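Local coordinates for bacterial bifunctional deaminase-reductase C-terminal domain-containing protein (Corynebacterium diphtheriae, PDB 2P4G), which probably acts as an NADP-dependent pyrimidine reductase related to the 5-amino-6-(5-phosphoribosylamino)uracil reductases of riboflavin biosynthesis, at residues R37-T42 with S192-P197; L65-R70 with V91-G96; C107-L112 with P133-P138; L212-A217 with I254-K259. All blocks are in the same frame, centred on the assembly; numbering follows the deposited sequence.

Contact 1 of 4, residues R37-T42 with S192-P197; sequences RAIAIT and SIEGGP. With EDO (1,2-ethanediol), chain L; EDO (1,2-ethanediol), chain J.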
loop_
_atom_site.group_PDB
_atom_site.type_symbol
_atom_site.label_atom_id
_atom_site.label_comp_id
_atom_site.label_asym_id
_atom_site.label_seq_id
_atom_site.Cartn_x
_atom_site.Cartn_y
_atom_site.Cartn_z
ATOM N N ARG A 37 16.342 -10.970 1.692
ATOM C CA ARG A 37 15.365 -9.991 2.119
ATOM C C ARG A 37 15.206 -8.925 1.063
ATOM O O ARG A 37 16.177 -8.501 0.444
ATOM C CB ARG A 37 15.794 -9.312 3.411
ATOM C CG ARG A 37 16.065 -10.287 4.501
ATOM C CD ARG A 37 15.956 -9.608 5.835
ATOM N NE ARG A 37 16.405 -10.448 6.939
ATOM C CZ ARG A 37 16.548 -9.997 8.175
ATOM N NH1 ARG A 37 16.290 -8.724 8.458
ATOM N NH2 ARG A 37 16.966 -10.814 9.121
ATOM N N ALA A 38 13.967 -8.501 0.872
ATOM C CA ALA A 38 13.667 -7.380 0.004
ATOM C C ALA A 38 13.399 -6.179 0.911
ATOM O O ALA A 38 12.774 -6.331 1.950
ATOM C CB ALA A 38 12.469 -7.703 -0.862
ATOM N N ILE A 39 13.901 -5.004 0.536
ATOM C CA ILE A 39 13.638 -3.773 1.286
ATOM C C ILE A 39 13.004 -2.735 0.371
ATOM O O ILE A 39 13.488 -2.477 -0.726
ATOM C CB ILE A 39 14.906 -3.220 2.015
ATOM C CG1 ILE A 39 14.541 -1.987 2.836
ATOM C CG2 ILE A 39 16.077 -2.920 1.036
ATOM C CD1 ILE A 39 15.348 -1.843 4.071
ATOM N N ALA A 40 11.887 -2.157 0.800
ATOM C CA ALA A 40 11.126 -1.320 -0.124
ATOM C C ALA A 40 10.380 -0.210 0.620
ATOM O O ALA A 40 10.191 -0.284 1.839
ATOM C CB ALA A 40 10.177 -2.196 -1.001
ATOM N N ILE A 41 10.054 0.846 -0.121
ATOM C CA ILE A 41 9.248 1.957 0.361
ATOM C C ILE A 41 8.040 2.137 -0.564
ATOM O O ILE A 41 8.127 1.942 -1.770
ATOM C CB ILE A 41 10.112 3.278 0.485
ATOM C CG1 ILE A 41 9.325 4.390 1.195
ATOM C CG2 ILE A 41 10.613 3.730 -0.853
ATOM C CD1 ILE A 41 10.211 5.522 1.703
ATOM N N THR A 42 6.904 2.511 0.004
ATOM C CA THR A 42 5.681 2.670 -0.769
ATOM C C THR A 42 4.828 3.778 -0.165
ATOM O O THR A 42 4.880 4.019 1.042
ATOM C CB THR A 42 4.859 1.334 -0.780
ATOM O OG1 THR A 42 3.694 1.487 -1.596
ATOM C CG2 THR A 42 4.450 0.896 0.651
ATOM N N SER A 192 20.327 -8.624 0.152
ATOM C CA SER A 192 19.293 -7.611 0.266
ATOM C C SER A 192 18.915 -7.208 -1.158
ATOM O O SER A 192 19.791 -6.898 -1.956
ATOM C CB SER A 192 19.807 -6.427 1.083
ATOM O OG SER A 192 18.911 -5.323 1.047
ATOM N N ILE A 193 17.625 -7.264 -1.489
ATOM C CA ILE A 193 17.141 -6.761 -2.776
ATOM C C ILE A 193 16.553 -5.397 -2.487
ATOM O O ILE A 193 15.559 -5.292 -1.753
ATOM C CB ILE A 193 16.069 -7.673 -3.419
ATOM C CG1 ILE A 193 16.665 -9.060 -3.693
ATOM C CG2 ILE A 193 15.465 -7.002 -4.720
ATOM C CD1 ILE A 193 15.639 -10.095 -4.254
ATOM N N GLU A 194 17.189 -4.361 -3.022
ATOM C CA GLU A 194 16.798 -2.994 -2.758
ATOM C C GLU A 194 15.873 -2.469 -3.840
ATOM O O GLU A 194 15.419 -1.321 -3.830
ATOM C CB GLU A 194 18.017 -2.127 -2.664
ATOM C CG GLU A 194 18.840 -2.465 -1.491
ATOM C CD GLU A 194 19.969 -1.514 -1.270
ATOM O OE1 GLU A 194 20.252 -0.658 -2.149
ATOM O OE2 GLU A 194 20.588 -1.621 -0.197
ATOM N N GLY A 195 15.624 -3.329 -4.806
ATOM C CA GLY A 195 14.523 -3.145 -5.644
ATOM C C GLY A 195 14.781 -2.907 -7.089
ATOM O O GLY A 195 15.743 -3.419 -7.682
ATOM N N GLY A 196 13.908 -2.027 -7.569
ATOM C CA GLY A 196 13.217 -2.193 -8.757
ATOM C C GLY A 196 11.969 -2.991 -8.394
ATOM O O GLY A 196 12.083 -4.154 -8.024
ATOM N N PRO A 197 10.775 -2.374 -8.487
ATOM C CA PRO A 197 9.503 -3.125 -8.499
ATOM C C PRO A 197 9.535 -4.412 -9.323
ATOM O O PRO A 197 9.026 -5.450 -8.884
ATOM C CB PRO A 197 8.522 -2.127 -9.125
ATOM C CG PRO A 197 9.038 -0.801 -8.720
ATOM C CD PRO A 197 10.540 -0.914 -8.541
HETATM C C1 EDO L . 10.786 1.178 -3.521
HETATM O O1 EDO L . 11.665 0.705 -2.486
HETATM C C2 EDO L . 11.569 1.315 -4.827
HETATM O O2 EDO L . 11.798 0.018 -5.387
HETATM C C1 EDO J . 13.845 2.369 0.285
HETATM O O1 EDO J . 13.561 2.140 1.661
HETATM C C2 EDO J . 14.223 1.007 -0.292
HETATM O O2 EDO J . 14.219 0.936 -1.745
#

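Contact 2 of 4, residues L65-R70 with V91-G96; sequences LLIQLR and VVLPHG. With EDO (1,2-ethanediol), chain G.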
loop_
_atom_site.group_PDB
_atom_site.type_symbol
_atom_site.label_atom_id
_atom_site.label_comp_id
_atom_site.label_asym_id
_atom_site.label_seq_id
_atom_site.Cartn_x
_atom_site.Cartn_y
_atom_site.Cartn_z
ATOM N N LEU A 65 17.768 2.711 8.211
ATOM C CA LEU A 65 17.374 1.308 8.117
ATOM C C LEU A 65 17.955 0.653 6.859
ATOM O O LEU A 65 18.395 -0.490 6.893
ATOM C CB LEU A 65 15.840 1.189 8.120
ATOM C CG LEU A 65 15.264 -0.220 8.120
ATOM C CD1 LEU A 65 15.700 -0.907 9.378
ATOM C CD2 LEU A 65 13.722 -0.171 7.983
ATOM N N LEU A 66 17.956 1.362 5.746
ATOM C CA LEU A 66 18.621 0.815 4.575
ATOM C C LEU A 66 20.071 0.493 4.906
ATOM O O LEU A 66 20.550 -0.583 4.577
ATOM C CB LEU A 66 18.580 1.776 3.386
ATOM C CG LEU A 66 17.850 1.336 2.127
ATOM C CD1 LEU A 66 18.130 2.375 1.020
ATOM C CD2 LEU A 66 18.265 -0.073 1.680
ATOM N N ILE A 67 20.766 1.433 5.551
ATOM C CA ILE A 67 22.175 1.238 5.905
ATOM C C ILE A 67 22.337 0.059 6.861
ATOM O O ILE A 67 23.258 -0.744 6.710
ATOM C CB ILE A 67 22.796 2.509 6.520
ATOM C CG1 ILE A 67 22.870 3.623 5.475
ATOM C CG2 ILE A 67 24.199 2.240 7.052
ATOM C CD1 ILE A 67 23.455 3.198 4.219
ATOM N N GLN A 68 21.438 -0.039 7.830
ATOM C CA GLN A 68 21.453 -1.154 8.801
ATOM C C GLN A 68 21.346 -2.494 8.063
ATOM O O GLN A 68 22.087 -3.427 8.354
ATOM C CB GLN A 68 20.308 -1.006 9.820
ATOM C CG GLN A 68 20.430 -1.881 11.030
ATOM C CD GLN A 68 21.423 -1.331 12.032
ATOM O OE1 GLN A 68 22.588 -1.729 12.060
ATOM N NE2 GLN A 68 20.972 -0.388 12.840
ATOM N N LEU A 69 20.445 -2.566 7.089
ATOM C CA LEU A 69 20.220 -3.807 6.323
ATOM C C LEU A 69 21.399 -4.113 5.411
ATOM O O LEU A 69 21.801 -5.265 5.264
ATOM C CB LEU A 69 18.902 -3.751 5.525
ATOM C CG LEU A 69 18.455 -5.090 4.885
ATOM C CD1 LEU A 69 18.232 -6.221 5.900
ATOM C CD2 LEU A 69 17.224 -4.915 4.022
ATOM N N ARG A 70 21.989 -3.068 4.857
ATOM C CA ARG A 70 23.265 -3.194 4.164
ATOM C C ARG A 70 24.386 -3.738 5.040
ATOM O O ARG A 70 25.229 -4.487 4.558
ATOM C CB ARG A 70 23.688 -1.854 3.543
ATOM C CG ARG A 70 22.903 -1.521 2.284
ATOM C CD ARG A 70 23.393 -0.242 1.617
ATOM N NE ARG A 70 22.847 -0.172 0.264
ATOM C CZ ARG A 70 23.397 0.497 -0.743
ATOM N NH1 ARG A 70 24.505 1.201 -0.571
ATOM N NH2 ARG A 70 22.831 0.449 -1.936
ATOM N N VAL A 91 29.075 1.448 -2.347
ATOM C CA VAL A 91 28.507 1.146 -1.060
ATOM C C VAL A 91 29.408 1.702 0.034
ATOM O O VAL A 91 30.650 1.566 -0.016
ATOM C CB VAL A 91 28.273 -0.354 -0.906
ATOM C CG1 VAL A 91 27.841 -0.705 0.515
ATOM C CG2 VAL A 91 27.238 -0.830 -1.947
ATOM N N VAL A 92 28.772 2.387 0.993
ATOM C CA VAL A 92 29.457 2.874 2.212
ATOM C C VAL A 92 28.759 2.305 3.436
ATOM O O VAL A 92 27.549 2.095 3.429
ATOM C CB VAL A 92 29.486 4.453 2.335
ATOM C CG1 VAL A 92 30.179 5.088 1.149
ATOM C CG2 VAL A 92 28.083 5.004 2.443
ATOM N N LEU A 93 29.526 2.072 4.491
ATOM C CA LEU A 93 28.960 1.724 5.796
ATOM C C LEU A 93 29.656 2.502 6.899
ATOM O O LEU A 93 30.837 2.848 6.782
ATOM C CB LEU A 93 29.068 0.211 6.081
ATOM C CG LEU A 93 28.194 -0.763 5.292
ATOM C CD1 LEU A 93 28.635 -2.179 5.601
ATOM C CD2 LEU A 93 26.728 -0.576 5.632
ATOM N N PRO A 94 28.924 2.774 7.990
ATOM C CA PRO A 94 29.509 3.423 9.140
ATOM C C PRO A 94 30.717 2.683 9.714
ATOM O O PRO A 94 30.815 1.459 9.683
ATOM C CB PRO A 94 28.369 3.437 10.149
ATOM C CG PRO A 94 27.150 3.352 9.351
ATOM C CD PRO A 94 27.486 2.525 8.177
ATOM N N HIS A 95 31.643 3.462 10.215
ATOM C CA HIS A 95 32.882 2.935 10.722
ATOM C C HIS A 95 32.601 1.775 11.702
ATOM O O HIS A 95 33.262 0.737 11.648
ATOM C CB HIS A 95 33.628 4.071 11.410
ATOM C CG HIS A 95 34.921 3.662 11.997
ATOM N ND1 HIS A 95 35.047 3.294 13.317
ATOM C CD2 HIS A 95 36.155 3.567 11.448
ATOM C CE1 HIS A 95 36.313 3.000 13.558
ATOM N NE2 HIS A 95 37.003 3.146 12.437
ATOM N N GLY A 96 31.614 1.980 12.580
ATOM C CA GLY A 96 31.227 0.996 13.586
ATOM C C GLY A 96 30.761 -0.316 12.976
ATOM O O GLY A 96 31.232 -1.388 13.349
HETATM C C1 EDO G . 26.097 4.411 -2.097
HETATM O O1 EDO G . 25.998 5.722 -1.533
HETATM C C2 EDO G . 24.798 3.796 -2.689
HETATM O O2 EDO G . 24.970 2.408 -3.200
HETATM O O HOH W 1 25.853 2.565 1.502
#

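Contact 3 of 4, residues C107-L112 with P133-P138; sequences CGLPKL and PSELSP. With EDO (1,2-ethanediol), chain I.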
loop_
_atom_site.group_PDB
_atom_site.type_symbol
_atom_site.label_atom_id
_atom_site.label_comp_id
_atom_site.label_asym_id
_atom_site.label_seq_id
_atom_site.Cartn_x
_atom_site.Cartn_y
_atom_site.Cartn_z
ATOM N N CYS A 107 33.579 -9.621 5.077
ATOM C CA CYS A 107 34.071 -8.569 4.224
ATOM C C CYS A 107 33.463 -7.273 4.730
ATOM O O CYS A 107 32.311 -7.252 5.168
ATOM C CB CYS A 107 33.654 -8.801 2.774
ATOM S SG CYS A 107 34.101 -7.387 1.679
ATOM N N GLY A 108 34.233 -6.195 4.675
ATOM C CA GLY A 108 33.809 -4.932 5.267
ATOM C C GLY A 108 32.511 -4.408 4.699
ATOM O O GLY A 108 31.679 -3.895 5.432
ATOM N N LEU A 109 32.364 -4.562 3.384
ATOM C CA LEU A 109 31.226 -4.060 2.623
ATOM C C LEU A 109 30.533 -5.156 1.811
ATOM O O LEU A 109 31.188 -6.020 1.230
ATOM C CB LEU A 109 31.689 -2.975 1.661
ATOM C CG LEU A 109 32.250 -1.733 2.356
ATOM C CD1 LEU A 109 33.285 -1.064 1.479
ATOM C CD2 LEU A 109 31.132 -0.773 2.759
ATOM N N PRO A 110 29.196 -5.100 1.738
ATOM C CA PRO A 110 28.508 -6.030 0.853
ATOM C C PRO A 110 28.787 -5.738 -0.619
ATOM O O PRO A 110 29.050 -4.604 -0.986
ATOM C CB PRO A 110 27.022 -5.764 1.155
ATOM C CG PRO A 110 26.999 -4.359 1.650
ATOM C CD PRO A 110 28.262 -4.197 2.433
ATOM N N LYS A 111 28.696 -6.769 -1.447
ATOM C CA LYS A 111 28.901 -6.645 -2.873
ATOM C C LYS A 111 27.666 -6.054 -3.503
ATOM O O LYS A 111 26.566 -6.612 -3.402
ATOM C CB LYS A 111 29.184 -8.020 -3.506
ATOM C CG LYS A 111 29.597 -7.990 -4.977
ATOM C CD LYS A 111 30.968 -7.376 -5.133
ATOM C CE LYS A 111 31.489 -7.387 -6.574
ATOM N NZ LYS A 111 32.834 -6.727 -6.645
ATOM N N LEU A 112 27.846 -4.934 -4.185
ATOM C CA LEU A 112 26.766 -4.346 -4.963
ATOM C C LEU A 112 26.630 -5.067 -6.287
ATOM O O LEU A 112 27.585 -5.139 -7.062
ATOM C CB LEU A 112 27.024 -2.854 -5.206
ATOM C CG LEU A 112 25.964 -2.055 -5.937
ATOM C CD1 LEU A 112 24.597 -2.096 -5.201
ATOM C CD2 LEU A 112 26.469 -0.624 -6.120
ATOM N N PRO A 133 38.467 0.521 -5.860
ATOM C CA PRO A 133 38.789 -0.746 -5.237
ATOM C C PRO A 133 37.768 -1.816 -5.622
ATOM O O PRO A 133 36.555 -1.536 -5.743
ATOM C CB PRO A 133 38.724 -0.434 -3.737
ATOM C CG PRO A 133 38.968 1.030 -3.651
ATOM C CD PRO A 133 38.329 1.598 -4.865
ATOM N N SER A 134 38.271 -3.035 -5.790
ATOM C CA SER A 134 37.470 -4.149 -6.281
ATOM C C SER A 134 36.277 -4.459 -5.404
ATOM O O SER A 134 35.208 -4.815 -5.917
ATOM C CB SER A 134 38.335 -5.391 -6.386
ATOM O OG SER A 134 38.963 -5.638 -5.149
ATOM N N GLU A 135 36.437 -4.338 -4.088
ATOM C CA GLU A 135 35.311 -4.628 -3.217
ATOM C C GLU A 135 34.164 -3.632 -3.384
ATOM O O GLU A 135 33.041 -3.920 -2.999
ATOM C CB GLU A 135 35.736 -4.761 -1.750
ATOM C CG GLU A 135 35.917 -3.482 -0.910
ATOM C CD GLU A 135 36.134 -3.835 0.569
ATOM O OE1 GLU A 135 35.476 -4.803 1.034
ATOM O OE2 GLU A 135 36.941 -3.174 1.272
ATOM N N LEU A 136 34.454 -2.467 -3.970
ATOM C CA LEU A 136 33.441 -1.451 -4.235
ATOM C C LEU A 136 32.907 -1.555 -5.672
ATOM O O LEU A 136 31.867 -0.980 -5.985
ATOM C CB LEU A 136 34.030 -0.060 -3.959
ATOM C CG LEU A 136 34.416 0.168 -2.486
ATOM C CD1 LEU A 136 35.222 1.416 -2.342
ATOM C CD2 LEU A 136 33.176 0.178 -1.550
ATOM N N SER A 137 33.623 -2.284 -6.538
ATOM C CA SER A 137 33.193 -2.511 -7.914
ATOM C C SER A 137 31.916 -3.384 -7.972
ATOM O O SER A 137 31.821 -4.396 -7.289
ATOM C CB SER A 137 34.336 -3.177 -8.712
ATOM O OG SER A 137 34.099 -3.150 -10.115
ATOM N N PRO A 138 30.928 -2.983 -8.778
ATOM C CA PRO A 138 29.677 -3.701 -8.813
ATOM C C PRO A 138 29.748 -4.917 -9.708
ATOM O O PRO A 138 30.403 -4.878 -10.745
ATOM C CB PRO A 138 28.731 -2.699 -9.456
ATOM C CG PRO A 138 29.601 -1.909 -10.365
ATOM C CD PRO A 138 30.911 -1.815 -9.684
HETATM C C1 EDO I . 32.610 -7.160 -2.184
HETATM O O1 EDO I . 32.334 -6.140 -1.214
HETATM C C2 EDO I . 33.474 -8.300 -1.642
HETATM O O2 EDO I . 32.704 -9.505 -1.409
HETATM O O HOH W 2 30.374 -3.270 -3.095
#

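Contact 4 of 4, residues L212-A217 with I254-K259; sequences LHLTIA and IFSRYK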
loop_
_atom_site.group_PDB
_atom_site.type_symbol
_atom_site.label_atom_id
_atom_site.label_comp_id
_atom_site.label_asym_id
_atom_site.label_seq_id
_atom_site.Cartn_x
_atom_site.Cartn_y
_atom_site.Cartn_z
ATOM N N LEU A 212 10.566 -9.391 4.097
ATOM C CA LEU A 212 10.371 -8.099 3.482
ATOM C C LEU A 212 10.437 -7.029 4.558
ATOM O O LEU A 212 9.761 -7.143 5.571
ATOM C CB LEU A 212 8.997 -8.081 2.806
ATOM C CG LEU A 212 8.478 -6.800 2.170
ATOM C CD1 LEU A 212 9.419 -6.298 1.092
ATOM C CD2 LEU A 212 7.095 -7.095 1.636
ATOM N N HIS A 213 11.282 -6.023 4.334
ATOM C CA HIS A 213 11.226 -4.782 5.059
ATOM C C HIS A 213 10.465 -3.783 4.205
ATOM O O HIS A 213 10.917 -3.434 3.130
ATOM C CB HIS A 213 12.622 -4.263 5.319
ATOM C CG HIS A 213 13.380 -5.105 6.271
ATOM N ND1 HIS A 213 13.413 -4.852 7.624
ATOM C CD2 HIS A 213 14.102 -6.231 6.076
ATOM C CE1 HIS A 213 14.132 -5.786 8.220
ATOM N NE2 HIS A 213 14.570 -6.627 7.299
ATOM N N LEU A 214 9.308 -3.339 4.684
ATOM C CA LEU A 214 8.478 -2.397 3.931
ATOM C C LEU A 214 8.237 -1.184 4.801
ATOM O O LEU A 214 7.810 -1.304 5.963
ATOM C CB LEU A 214 7.154 -3.036 3.520
ATOM C CG LEU A 214 6.168 -2.150 2.735
ATOM C CD1 LEU A 214 6.656 -1.917 1.326
ATOM C CD2 LEU A 214 4.776 -2.783 2.735
ATOM N N THR A 215 8.577 -0.027 4.243
ATOM C CA THR A 215 8.289 1.261 4.828
ATOM C C THR A 215 7.078 1.831 4.106
ATOM O O THR A 215 7.064 1.884 2.883
ATOM C CB THR A 215 9.464 2.228 4.625
ATOM O OG1 THR A 215 10.640 1.641 5.189
ATOM C CG2 THR A 215 9.172 3.624 5.259
ATOM N N ILE A 216 6.075 2.258 4.873
ATOM C CA ILE A 216 4.860 2.861 4.321
ATOM C C ILE A 216 4.857 4.330 4.686
ATOM O O ILE A 216 4.789 4.703 5.873
ATOM C CB ILE A 216 3.604 2.197 4.848
ATOM C CG1 ILE A 216 3.686 0.685 4.581
ATOM C CG2 ILE A 216 2.363 2.839 4.189
ATOM C CD1 ILE A 216 2.955 -0.153 5.552
ATOM N N ALA A 217 4.952 5.146 3.643
ATOM C CA ALA A 217 5.191 6.561 3.765
ATOM C C ALA A 217 3.854 7.253 3.857
ATOM O O ALA A 217 2.880 6.841 3.214
ATOM C CB ALA A 217 5.987 7.074 2.567
ATOM N N ILE A 254 5.821 4.232 8.504
ATOM C CA ILE A 254 5.617 2.947 9.198
ATOM C C ILE A 254 6.709 2.045 8.676
ATOM O O ILE A 254 7.008 2.039 7.476
ATOM C CB ILE A 254 4.240 2.294 8.936
ATOM C CG1 ILE A 254 3.099 3.233 9.315
ATOM C CG2 ILE A 254 4.079 0.964 9.717
ATOM C CD1 ILE A 254 1.722 2.708 8.828
ATOM N N PHE A 255 7.336 1.323 9.598
ATOM C CA PHE A 255 8.312 0.344 9.241
ATOM C C PHE A 255 7.749 -0.985 9.673
ATOM O O PHE A 255 7.309 -1.132 10.812
ATOM C CB PHE A 255 9.638 0.613 9.937
ATOM C CG PHE A 255 10.186 1.965 9.658
ATOM C CD1 PHE A 255 10.809 2.236 8.449
ATOM C CD2 PHE A 255 10.068 2.975 10.580
ATOM C CE1 PHE A 255 11.302 3.466 8.185
ATOM C CE2 PHE A 255 10.578 4.219 10.313
ATOM C CZ PHE A 255 11.196 4.469 9.117
ATOM N N SER A 256 7.792 -1.947 8.755
ATOM C CA SER A 256 7.205 -3.259 8.957
ATOM C C SER A 256 8.188 -4.306 8.447
ATOM O O SER A 256 8.830 -4.105 7.436
ATOM C CB SER A 256 5.881 -3.376 8.196
ATOM O OG SER A 256 6.107 -3.339 6.800
ATOM N N ARG A 257 8.318 -5.399 9.186
ATOM C CA ARG A 257 9.062 -6.539 8.753
ATOM C C ARG A 257 8.094 -7.702 8.710
ATOM O O ARG A 257 7.434 -8.014 9.736
ATOM C CB ARG A 257 10.172 -6.865 9.738
ATOM C CG ARG A 257 11.151 -7.886 9.178
ATOM C CD ARG A 257 12.249 -8.202 10.155
ATOM N NE ARG A 257 11.754 -9.030 11.226
ATOM C CZ ARG A 257 12.447 -9.333 12.318
ATOM N NH1 ARG A 257 13.666 -8.866 12.493
ATOM N NH2 ARG A 257 11.899 -10.118 13.231
ATOM N N TYR A 258 8.024 -8.339 7.539
ATOM C CA TYR A 258 7.207 -9.533 7.312
ATOM C C TYR A 258 8.042 -10.727 6.903
ATOM O O TYR A 258 9.039 -10.591 6.194
ATOM C CB TYR A 258 6.259 -9.311 6.151
ATOM C CG TYR A 258 5.232 -8.225 6.325
ATOM C CD1 TYR A 258 3.983 -8.502 6.910
ATOM C CD2 TYR A 258 5.474 -6.928 5.852
ATOM C CE1 TYR A 258 3.000 -7.508 7.034
ATOM C CE2 TYR A 258 4.501 -5.918 5.982
ATOM C CZ TYR A 258 3.268 -6.224 6.559
ATOM O OH TYR A 258 2.328 -5.240 6.679
ATOM N N LYS A 259 7.567 -11.904 7.286
ATOM C CA LYS A 259 8.104 -13.162 6.800
ATOM C C LYS A 259 7.271 -13.587 5.605
ATOM O O LYS A 259 6.046 -13.636 5.690
ATOM C CB LYS A 259 8.042 -14.213 7.910
ATOM C CG LYS A 259 8.228 -15.678 7.479
ATOM C CD LYS A 259 9.612 -15.963 6.901
ATOM C CE LYS A 259 10.010 -17.414 7.090
ATOM N NZ LYS A 259 10.011 -17.835 8.530
HETATM O O HOH W 3 11.432 -2.495 7.815
#

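Contact 1 of 4, residues R37-T42 with S192-P197
The flat groups joining Arg37-Ile39 to Ser192-Glu194 are peptide units. Ile193 N lies in the plane of the Arg37 carbonyl and donates to its oxygen at 2.7 Å, while Ile39 N approaches Ile193 O at 2.8 Å, nearly along the C=O axis. Both bonds are nearly straight, at 166° and 167°. The planar ends of Arg37 and Glu194 point elsewhere: the guanidinium makes a salt bridge to Glu35 and a cation-pi contact with Trp72, and the carboxylate is held by Tyr88 OH and Arg70 NE. Ile39 CG2 touches Ser192 OG (3.7 Å) and Glu194 CG (3.8 Å). Ile193 packs on Val199, Tyr200 and Ala203 of helix 197-206, while Ala38, on the same face, leans on Leu212.

Gly195 has a backbone conformation suited to glycine (phi 116°), and Gly196 is the N-cap of that helix. Beyond the last bridge an ethanediol O1 accepts a hydrogen bond from Ile41 N at 2.9 Å, and another ethanediol gives a weak bond to Glu194 O. A Gly-Gly pair borders the cofactor in dihydrofolate reductase, and Gly195-Gly196 may act similarly here. An N-H held by one diol and a C=O weakly bonded by another are consistent with a polar ligand pocket.

Contact 2 of 4, residues L65-R70 with V91-G96
Apolar contact carries the join between Ile67 and the extended residues Leu93 and Pro94. Ile67 CG2, placed anti to the backbone N, presses on Pro94 CD at 3.5 Å, tighter than an ordinary carbon-carbon contact, and the two side chains cross obliquely. Ile67 CG2 also lies 4.0 Å from Leu93 CD2. Leu93 CD2 rests on the helix surface, 3.6 Å from Ile67 O and 3.9 Å from Arg70 CB. Leu93 also leans on Leu109 and Pro110, linking the helix to the next stretch of chain.

In the fold, helix 60-72 lies against strand 35-43 through Leu66 and Leu69. Ile67 and Arg70 instead meet the extended segment leading into helix 95-103, whose N-cap is Pro94.

Polar and charged contacts gather at the tip of Arg70. Its chain runs extended from CG to NE, carrying the guanidinium past Val91, whose CG2 meets Arg70 NH1 obliquely at 3.7 Å. A water accepts from Arg70 NH1 at 2.8 Å and from Val92 N at 3.0 Å, bridging helix and loop. An ethanediol oxygen, O2, lies at the edge of the guanidinium and in its plane, accepting from Arg70 NH1 (2.9 Å, 155°) and Arg70 NH2 (141°); the same diol is also bonded to Gly89 O. Arg70 NE is turned from this diol to the carboxylate of Glu194.

Contact 3 of 4, residues C107-L112 with P133-P138
Strands 111-115 and 139-143 are parallel neighbours in the central sheet, and this contact lies where both begin: Lys111 and Leu112 meet Ser137 and Pro138. Lys111 CG is anti to the backbone N, and a bend at chi2 (69°) places CD toward the 133-138 turn. Lys111 NZ donates to Ser137 O at 2.6 Å, tilted 27° from the carbonyl plane. Leu112 O takes a CA-H...O contact from Pro138 CA at 3.1 Å, just before the backbone bonding of Leu112 with Leu139 begins.

On the apolar side, Leu109 CD1 and Leu136 CD2 come within 3.3 Å, a tight carbon pair. Leu109 passes Glu135 at about a right angle.

A water links the backbones by three bonds, donating to Pro110 O (2.8 Å) and Glu135 O (2.7 Å) and accepting from Leu112 N (3.2 Å). An ethanediol O1 lies near Leu109 O and Glu135 O. Two adjacent parallel strands, entered side by side and linked without a regular helix, belong to the parallel half of the mixed alpha/beta sheet of this reductase-like protein.

Contact 4 of 4, residues L212-A217 with I254-K259
His213 and Arg257 lie side by side and point the same way, with imidazole and guanidinium planes 85° apart. Arg257 CG stands over one face of the imidazole, 3.7 Å above its plane and offset toward the rim, in a CH-pi contact (4.1 Å to the centroid); Arg257 CD comes to 3.6 Å from His213 CE1. The polar ends go to outside partners: NE2 of the histidine to Arg37, and the guanidinium to Glu244 and to the carbonyls of Ile21 and Gly24. At the edge of the imidazole, in plane, a water meets His213 ND1 and donates to Ser256 O.

Thr215 and Phe255 also lie side by side, pointing the same way, but here the ring is met at its edge. Thr215 OG1 sits near the phenyl plane, 3.3 Å from Phe255 CD1, and is also bonded to Asp62. Thr215 CG2 reaches Phe255 CE1 at 3.6 Å.

On the reverse face, Ser256 has OG between its backbone N and carbonyl carbon (chi1 67°), from where it donates to Leu214 O at 2.8 Å. That oxygen also accepts Ser256 N, so two donors grip it. Nearby, Ile216 and Ile254 pack CB to CB at 4.1 Å. This face meets the second subunit: Ile254 and Tyr258 pack on Tyr258 and Ile254 of that copy, and Leu212 and Leu214 on its Ile44.

Five bridges, with hydrogen-bonded pairs at Leu212/Tyr258, Leu214/Ser256 and Ile216/Ile254, define an antiparallel ladder. Strand 254-260 runs against both neighbours in a mixed sheet, as the last strand does in the dihydrofolate reductase fold.

In the fold
Contact 1 is central, 5 Å from the middle of the chain, and touches two of the others. Contact 4 continues its sheet, with centres about 10 Å apart: Ala40 N lies 2.8 Å from His213 O. Contact 2, about 15 Å away centre to centre, is tied to it by Glu194 OE2 and Arg70 NE at 2.7 Å. Contacts 2 and 3 pack together, Val91 O meeting Leu136 CD2 at 3.3 Å. Contacts 3 and 4 lie on opposite sides of the chain's centre, about 26 Å apart between centres. The ethanediols at contact 1 may mark part of a ligand pocket, though they probably come from crystallisation.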